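Local coordinates for protein DNA helicase uvsW (Enterobacteria phage T4, PDB 1RIF) that couples ATP hydrolysis to 3'-5' unwinding and branch migration of DNA, serving recombination-dependent repair and the reorganization of stalled forks in phage T4, at residues R26-E32 / R50-Y56; G158-I163 / Q225-N231. The protein carries 1 engineered substitution. One frame throughout, in Å; residues are numbered along the deposited sequence.

Interaction 1: residues R26-E32 / R50-Y56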
loop_
_atom_site.group_PDB
_atom_site.type_symbol
_atom_site.label_atom_id
_atom_site.label_comp_id
_atom_site.label_asym_id
_atom_site.label_seq_id
_atom_site.Cartn_x
_atom_site.Cartn_y
_atom_site.Cartn_z
ATOM N N ARG A 26 10.336 19.908 5.001
ATOM C CA ARG A 26 9.424 19.583 6.094
ATOM C C ARG A 26 8.100 20.317 5.958
ATOM O O ARG A 26 7.056 19.797 6.346
ATOM C CB ARG A 26 10.089 19.920 7.434
ATOM C CG ARG A 26 9.219 19.675 8.646
ATOM C CD ARG A 26 9.985 19.911 9.935
ATOM N NE ARG A 26 9.091 19.844 11.087
ATOM C CZ ARG A 26 8.300 20.838 11.491
ATOM N NH1 ARG A 26 8.294 21.994 10.838
ATOM N NH2 ARG A 26 7.498 20.666 12.540
ATOM N N ASP A 27 8.144 21.531 5.414
ATOM C CA ASP A 27 6.934 22.320 5.209
ATOM C C ASP A 27 6.258 21.852 3.930
ATOM O O ASP A 27 5.029 21.810 3.840
ATOM C CB ASP A 27 7.255 23.816 5.096
ATOM C CG ASP A 27 7.745 24.409 6.407
ATOM O OD1 ASP A 27 7.452 23.817 7.473
ATOM O OD2 ASP A 27 8.411 25.471 6.376
ATOM N N PHE A 28 7.078 21.499 2.949
ATOM C CA PHE A 28 6.594 21.024 1.657
ATOM C C PHE A 28 5.737 19.770 1.851
ATOM O O PHE A 28 4.613 19.698 1.363
ATOM C CB PHE A 28 7.790 20.720 0.737
ATOM C CG PHE A 28 7.402 20.239 -0.642
ATOM C CD1 PHE A 28 6.782 21.092 -1.548
ATOM C CD2 PHE A 28 7.651 18.925 -1.031
ATOM C CE1 PHE A 28 6.413 20.646 -2.822
ATOM C CE2 PHE A 28 7.286 18.467 -2.306
ATOM C CZ PHE A 28 6.667 19.331 -3.200
ATOM N N PHE A 29 6.267 18.796 2.582
ATOM C CA PHE A 29 5.554 17.549 2.825
ATOM C C PHE A 29 4.682 17.563 4.079
ATOM O O PHE A 29 4.734 16.649 4.894
ATOM C CB PHE A 29 6.546 16.386 2.889
ATOM C CG PHE A 29 7.142 16.036 1.557
ATOM C CD1 PHE A 29 8.478 16.329 1.272
ATOM C CD2 PHE A 29 6.358 15.429 0.570
ATOM C CE1 PHE A 29 9.024 16.021 0.015
ATOM C CE2 PHE A 29 6.891 15.118 -0.687
ATOM C CZ PHE A 29 8.225 15.412 -0.966
ATOM N N SER A 30 3.877 18.605 4.225
ATOM C CA SER A 30 2.984 18.722 5.366
ATOM C C SER A 30 1.639 19.232 4.874
ATOM O O SER A 30 1.519 19.740 3.756
ATOM C CB SER A 30 3.530 19.712 6.394
ATOM O OG SER A 30 3.171 21.041 6.046
ATOM N N PHE A 31 0.621 19.081 5.710
ATOM C CA PHE A 31 -0.700 19.557 5.370
ATOM C C PHE A 31 -1.475 19.804 6.645
ATOM O O PHE A 31 -1.142 19.284 7.707
ATOM C CB PHE A 31 -1.431 18.566 4.449
ATOM C CG PHE A 31 -1.666 17.208 5.054
ATOM C CD1 PHE A 31 -2.793 16.964 5.832
ATOM C CD2 PHE A 31 -0.761 16.167 4.832
ATOM C CE1 PHE A 31 -3.016 15.700 6.383
ATOM C CE2 PHE A 31 -0.973 14.905 5.377
ATOM C CZ PHE A 31 -2.100 14.670 6.153
ATOM N N GLU A 32 -2.503 20.623 6.527
ATOM C CA GLU A 32 -3.347 20.984 7.644
ATOM C C GLU A 32 -4.242 19.806 8.005
ATOM O O GLU A 32 -4.907 19.247 7.139
ATOM C CB GLU A 32 -4.200 22.167 7.220
ATOM C CG GLU A 32 -4.671 23.063 8.317
ATOM C CD GLU A 32 -5.508 24.199 7.766
ATOM O OE1 GLU A 32 -6.717 23.980 7.513
ATOM O OE2 GLU A 32 -4.943 25.299 7.569
ATOM N N ARG A 50 -0.596 20.894 11.931
ATOM C CA ARG A 50 -0.182 20.356 10.640
ATOM C C ARG A 50 0.435 18.977 10.753
ATOM O O ARG A 50 1.164 18.679 11.699
ATOM C CB ARG A 50 0.823 21.297 9.956
ATOM C CG ARG A 50 0.277 22.699 9.680
ATOM C CD ARG A 50 1.223 23.482 8.805
ATOM N NE ARG A 50 1.328 22.907 7.463
ATOM C CZ ARG A 50 0.490 23.167 6.463
ATOM N NH1 ARG A 50 -0.526 24.000 6.638
ATOM N NH2 ARG A 50 0.672 22.593 5.281
ATOM N N ILE A 51 0.134 18.139 9.771
ATOM C CA ILE A 51 0.663 16.790 9.722
ATOM C C ILE A 51 1.916 16.824 8.866
ATOM O O ILE A 51 1.892 17.278 7.729
ATOM C CB ILE A 51 -0.396 15.823 9.153
ATOM C CG1 ILE A 51 -1.480 15.610 10.217
ATOM C CG2 ILE A 51 0.246 14.494 8.748
ATOM C CD1 ILE A 51 -2.722 14.951 9.705
ATOM N N ARG A 52 3.018 16.369 9.448
ATOM C CA ARG A 52 4.321 16.344 8.788
ATOM C C ARG A 52 4.673 14.917 8.332
ATOM O O ARG A 52 4.920 14.033 9.155
ATOM C CB ARG A 52 5.399 16.861 9.766
ATOM C CG ARG A 52 5.735 18.368 9.720
ATOM C CD ARG A 52 4.519 19.254 9.780
ATOM N NE ARG A 52 4.777 20.622 10.247
ATOM C CZ ARG A 52 5.455 21.574 9.595
ATOM N NH1 ARG A 52 6.000 21.362 8.404
ATOM N NH2 ARG A 52 5.551 22.782 10.133
ATOM N N LEU A 53 4.686 14.684 7.024
ATOM C CA LEU A 53 5.036 13.358 6.515
ATOM C C LEU A 53 6.562 13.170 6.542
ATOM O O LEU A 53 7.057 12.052 6.504
ATOM C CB LEU A 53 4.473 13.160 5.095
ATOM C CG LEU A 53 2.938 13.137 5.047
ATOM C CD1 LEU A 53 2.422 13.052 3.624
ATOM C CD2 LEU A 53 2.453 11.943 5.853
ATOM N N LEU A 54 7.301 14.274 6.612
ATOM C CA LEU A 54 8.761 14.221 6.692
ATOM C C LEU A 54 9.098 14.505 8.166
ATOM O O LEU A 54 8.979 15.640 8.618
ATOM C CB LEU A 54 9.382 15.309 5.806
ATOM C CG LEU A 54 10.821 15.136 5.311
ATOM C CD1 LEU A 54 11.507 16.484 5.348
ATOM C CD2 LEU A 54 11.583 14.123 6.162
ATOM N N ASP A 55 9.501 13.485 8.917
ATOM C CA ASP A 55 9.811 13.687 10.325
ATOM C C ASP A 55 11.217 14.262 10.529
ATOM O O ASP A 55 11.949 14.510 9.570
ATOM C CB ASP A 55 9.647 12.369 11.103
ATOM C CG ASP A 55 10.695 11.321 10.736
ATOM O OD1 ASP A 55 11.549 11.601 9.874
ATOM O OD2 ASP A 55 10.668 10.212 11.316
ATOM N N TYR A 56 11.590 14.496 11.780
ATOM C CA TYR A 56 12.911 15.043 12.066
ATOM C C TYR A 56 14.004 14.002 11.875
ATOM O O TYR A 56 15.191 14.323 11.911
ATOM C CB TYR A 56 12.963 15.612 13.484
ATOM C CG TYR A 56 12.194 16.901 13.633
ATOM C CD1 TYR A 56 10.949 16.926 14.258
ATOM C CD2 TYR A 56 12.710 18.098 13.137
ATOM C CE1 TYR A 56 10.237 18.113 14.391
ATOM C CE2 TYR A 56 12.008 19.291 13.263
ATOM C CZ TYR A 56 10.773 19.290 13.893
ATOM O OH TYR A 56 10.085 20.467 14.038
HETATM O O HOH W 1 8.634 16.974 11.148
HETATM O O HOH W 2 6.724 17.239 6.978
HETATM O O HOH W 3 6.511 25.067 9.575
HETATM O O HOH W 4 -1.766 25.505 8.982
#
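Arg52 meets Arg26 and Asp27 at the end of helix 19-28. Its NH1 donates to Asp27 OD1 at 3.0 Å, within the guanidinium plane and to the anti lone pair of the carboxylate, and makes a weaker bond to Arg26 O. A bend at chi2 (50°) folds the Arg52 chain back onto the helix. Arg26 reaches over the face of that guanidinium, its CZ 3.5 Å from Arg52 CZ, with the two planes 38° apart. Asp27 probably offsets the like charges, joining both arginines in one salt-bridge network, although its bridge to Arg26 is long. Tyr56 OH lies over the other face of the Arg26 guanidinium.

Arg50 grips Ser30 side-on: NE and NH2 both donate, in plane, to OG, each at 3.0 Å. That hydroxyl in turn donates to Asp27 O, tying the strand to the helix end. On the other face of the ribbon, Ile51 CB sits 3.9 Å from the centroid of the Phe31 ring in a CH-pi contact. Main-chain bonds in both directions join Phe31 and Ile51, and Leu53 N reaches Phe29 O at 2.9 Å, where Phe29 centres an inverse gamma turn. Farther out, Phe29 and Leu53 rest on Met270 of helix 269-276. Together these contacts form a two-stranded antiparallel ribbon, entered from a helix, within the UvsW N-terminal region.

Interaction 2: residues G158-I163 / Q225-N231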
loop_
_atom_site.group_PDB
_atom_site.type_symbol
_atom_site.label_atom_id
_atom_site.label_comp_id
_atom_site.label_asym_id
_atom_site.label_seq_id
_atom_site.Cartn_x
_atom_site.Cartn_y
_atom_site.Cartn_z
ATOM N N GLY A 158 7.713 -13.961 1.853
ATOM C CA GLY A 158 6.932 -13.329 2.909
ATOM C C GLY A 158 5.442 -13.662 2.912
ATOM O O GLY A 158 4.999 -14.666 2.345
ATOM N N LYS A 159 4.662 -12.813 3.570
ATOM C CA LYS A 159 3.218 -12.989 3.631
ATOM C C LYS A 159 2.537 -11.824 2.937
ATOM O O LYS A 159 3.178 -10.819 2.608
ATOM C CB LYS A 159 2.740 -13.062 5.076
ATOM C CG LYS A 159 3.015 -14.387 5.751
ATOM C CD LYS A 159 2.377 -14.408 7.118
ATOM C CE LYS A 159 2.529 -15.758 7.787
ATOM N NZ LYS A 159 1.922 -15.717 9.146
ATOM N N ILE A 160 1.233 -11.972 2.716
ATOM C CA ILE A 160 0.426 -10.943 2.066
ATOM C C ILE A 160 -0.675 -10.481 3.031
ATOM O O ILE A 160 -1.412 -11.308 3.586
ATOM C CB ILE A 160 -0.244 -11.470 0.759
ATOM C CG1 ILE A 160 0.810 -12.073 -0.181
ATOM C CG2 ILE A 160 -0.960 -10.333 0.045
ATOM C CD1 ILE A 160 0.683 -13.588 -0.354
ATOM N N LEU A 161 -0.757 -9.163 3.244
ATOM C CA LEU A 161 -1.768 -8.573 4.127
ATOM C C LEU A 161 -2.785 -7.874 3.242
ATOM O O LEU A 161 -2.420 -7.027 2.423
ATOM C CB LEU A 161 -1.154 -7.522 5.060
ATOM C CG LEU A 161 -1.820 -7.155 6.400
ATOM C CD1 LEU A 161 -1.611 -5.673 6.638
ATOM C CD2 LEU A 161 -3.296 -7.473 6.427
ATOM N N ILE A 162 -4.055 -8.231 3.406
ATOM C CA ILE A 162 -5.122 -7.618 2.639
ATOM C C ILE A 162 -6.071 -6.977 3.640
ATOM O O ILE A 162 -6.593 -7.654 4.517
ATOM C CB ILE A 162 -5.861 -8.671 1.798
ATOM C CG1 ILE A 162 -4.842 -9.448 0.961
ATOM C CG2 ILE A 162 -6.887 -7.995 0.873
ATOM C CD1 ILE A 162 -5.446 -10.578 0.186
ATOM N N ILE A 163 -6.272 -5.668 3.516
ATOM C CA ILE A 163 -7.150 -4.923 4.423
ATOM C C ILE A 163 -8.475 -4.597 3.724
ATOM O O ILE A 163 -8.486 -4.016 2.649
ATOM C CB ILE A 163 -6.462 -3.595 4.892
ATOM C CG1 ILE A 163 -5.095 -3.911 5.522
ATOM C CG2 ILE A 163 -7.350 -2.852 5.906
ATOM C CD1 ILE A 163 -4.295 -2.683 5.990
ATOM N N GLN A 225 6.556 -9.258 8.807
ATOM C CA GLN A 225 6.346 -10.491 8.053
ATOM C C GLN A 225 5.709 -10.318 6.684
ATOM O O GLN A 225 5.676 -11.266 5.906
ATOM C CB GLN A 225 5.483 -11.454 8.864
ATOM C CG GLN A 225 4.147 -10.876 9.292
ATOM C CD GLN A 225 3.376 -11.820 10.195
ATOM O OE1 GLN A 225 2.631 -11.388 11.078
ATOM N NE2 GLN A 225 3.544 -13.118 9.970
ATOM N N PHE A 226 5.221 -9.121 6.376
ATOM C CA PHE A 226 4.564 -8.913 5.091
ATOM C C PHE A 226 5.417 -8.363 3.962
ATOM O O PHE A 226 6.154 -7.395 4.142
ATOM C CB PHE A 226 3.323 -8.038 5.286
ATOM C CG PHE A 226 2.316 -8.646 6.214
ATOM C CD1 PHE A 226 2.221 -8.223 7.540
ATOM C CD2 PHE A 226 1.510 -9.698 5.787
ATOM C CE1 PHE A 226 1.341 -8.844 8.424
ATOM C CE2 PHE A 226 0.626 -10.327 6.665
ATOM C CZ PHE A 226 0.541 -9.901 7.987
ATOM N N GLY A 227 5.317 -9.007 2.798
ATOM C CA GLY A 227 6.059 -8.569 1.632
ATOM C C GLY A 227 5.154 -7.788 0.691
ATOM O O GLY A 227 5.613 -6.994 -0.135
ATOM N N MET A 228 3.854 -8.028 0.817
ATOM C CA MET A 228 2.860 -7.351 0.001
ATOM C C MET A 228 1.653 -7.013 0.863
ATOM O O MET A 228 1.281 -7.779 1.741
ATOM C CB MET A 228 2.422 -8.237 -1.167
ATOM C CG MET A 228 1.337 -7.618 -2.038
ATOM S SD MET A 228 0.765 -8.712 -3.371
ATOM C CE MET A 228 2.089 -8.490 -4.578
ATOM N N MET A 229 1.058 -5.853 0.613
ATOM C CA MET A 229 -0.117 -5.395 1.355
ATOM C C MET A 229 -1.057 -4.678 0.393
ATOM O O MET A 229 -0.622 -3.914 -0.474
ATOM C CB MET A 229 0.308 -4.451 2.499
ATOM C CG MET A 229 -0.828 -3.844 3.329
ATOM S SD MET A 229 -1.641 -2.372 2.600
ATOM C CE MET A 229 -0.378 -1.133 2.822
ATOM N N MET A 230 -2.347 -4.946 0.552
ATOM C CA MET A 230 -3.385 -4.343 -0.268
ATOM C C MET A 230 -4.524 -3.834 0.612
ATOM O O MET A 230 -4.881 -4.461 1.619
ATOM C CB MET A 230 -3.973 -5.371 -1.238
ATOM C CG MET A 230 -3.025 -5.949 -2.254
ATOM S SD MET A 230 -3.773 -7.429 -2.966
ATOM C CE MET A 230 -2.548 -8.654 -2.591
ATOM N N ASN A 231 -5.102 -2.705 0.216
ATOM C CA ASN A 231 -6.233 -2.133 0.931
ATOM C C ASN A 231 -7.309 -1.772 -0.095
ATOM O O ASN A 231 -7.158 -0.815 -0.859
ATOM C CB ASN A 231 -5.802 -0.892 1.725
ATOM C CG ASN A 231 -6.970 -0.229 2.467
ATOM O OD1 ASN A 231 -7.973 -0.873 2.798
ATOM N ND2 ASN A 231 -6.829 1.055 2.747
#
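Lys159, Leu161 and Met230 lose the most surface where strand 159-163 runs parallel to the strand that leads into the predicted DEAH box. Lys159 opens the pairing. Its N donates to Gln225 O at 3.0 Å, while its O receives Gly227 N at 2.8 Å and, weakly, Met228 N. Two successive amides thus share one carbonyl, and the register slips by a residue in a beta bulge: Phe226 pairs with Lys159, and Met228 with Ile160. The extended Lys159 side chain runs past Gln225, and its NZ is held by Asn203 O.

Leu161 lies beyond the bulge. Its CB sits over the Phe226 ring, 3.7 Å from the centroid and 20° off the normal, a CH-pi contact; Gln225 CG packs on the opposite face, so the ring is held between the two. With CG anti to the backbone N (chi1 -156°), Leu161 also lies alongside Met229, CD1 to CG 3.9 Å. Its main chain is bonded at both ends, N to Met228 O and O to Met230 N.

On the other face Met230 runs beside Ile160, pointing the same way, with its CE 3.5 Å from Ile160 CG2. Gln145 of helix 141-155 and Phe256 of strand 254-258 also touch Met230. Its O accepts Ile163 N in a short, nearly straight bond of 2.6 Å. Beyond the bulge, then, main-chain bonds set the register while side chains that are apolar except for Asn231 line both faces; this fixes strand 226-232 inside the sheet, directly before the predicted DEAH box that begins at Asp232.

In the fold
This chain is the N-terminal piece of the helicase and ends before its C-terminal helicase domain. From the N terminus it passes through strands 3-8 and 12-16 and helix 19-28 before interaction 1 closes a 17-residue excursion carrying the short helix 40-43. It then completes the N-terminal region and enters the parallel sheet of the ATP-binding domain at strand 130-133. Interaction 2 closes a longer loop of 61 residues, which holds helix 167-180 and strands 188-190 and 207-210; it joins two inner strands of that sheet. The contacts neither nest nor cross. Their centres lie about 27 Å apart, but helix 269-276, late in the chain, packs against the ribbon of interaction 1.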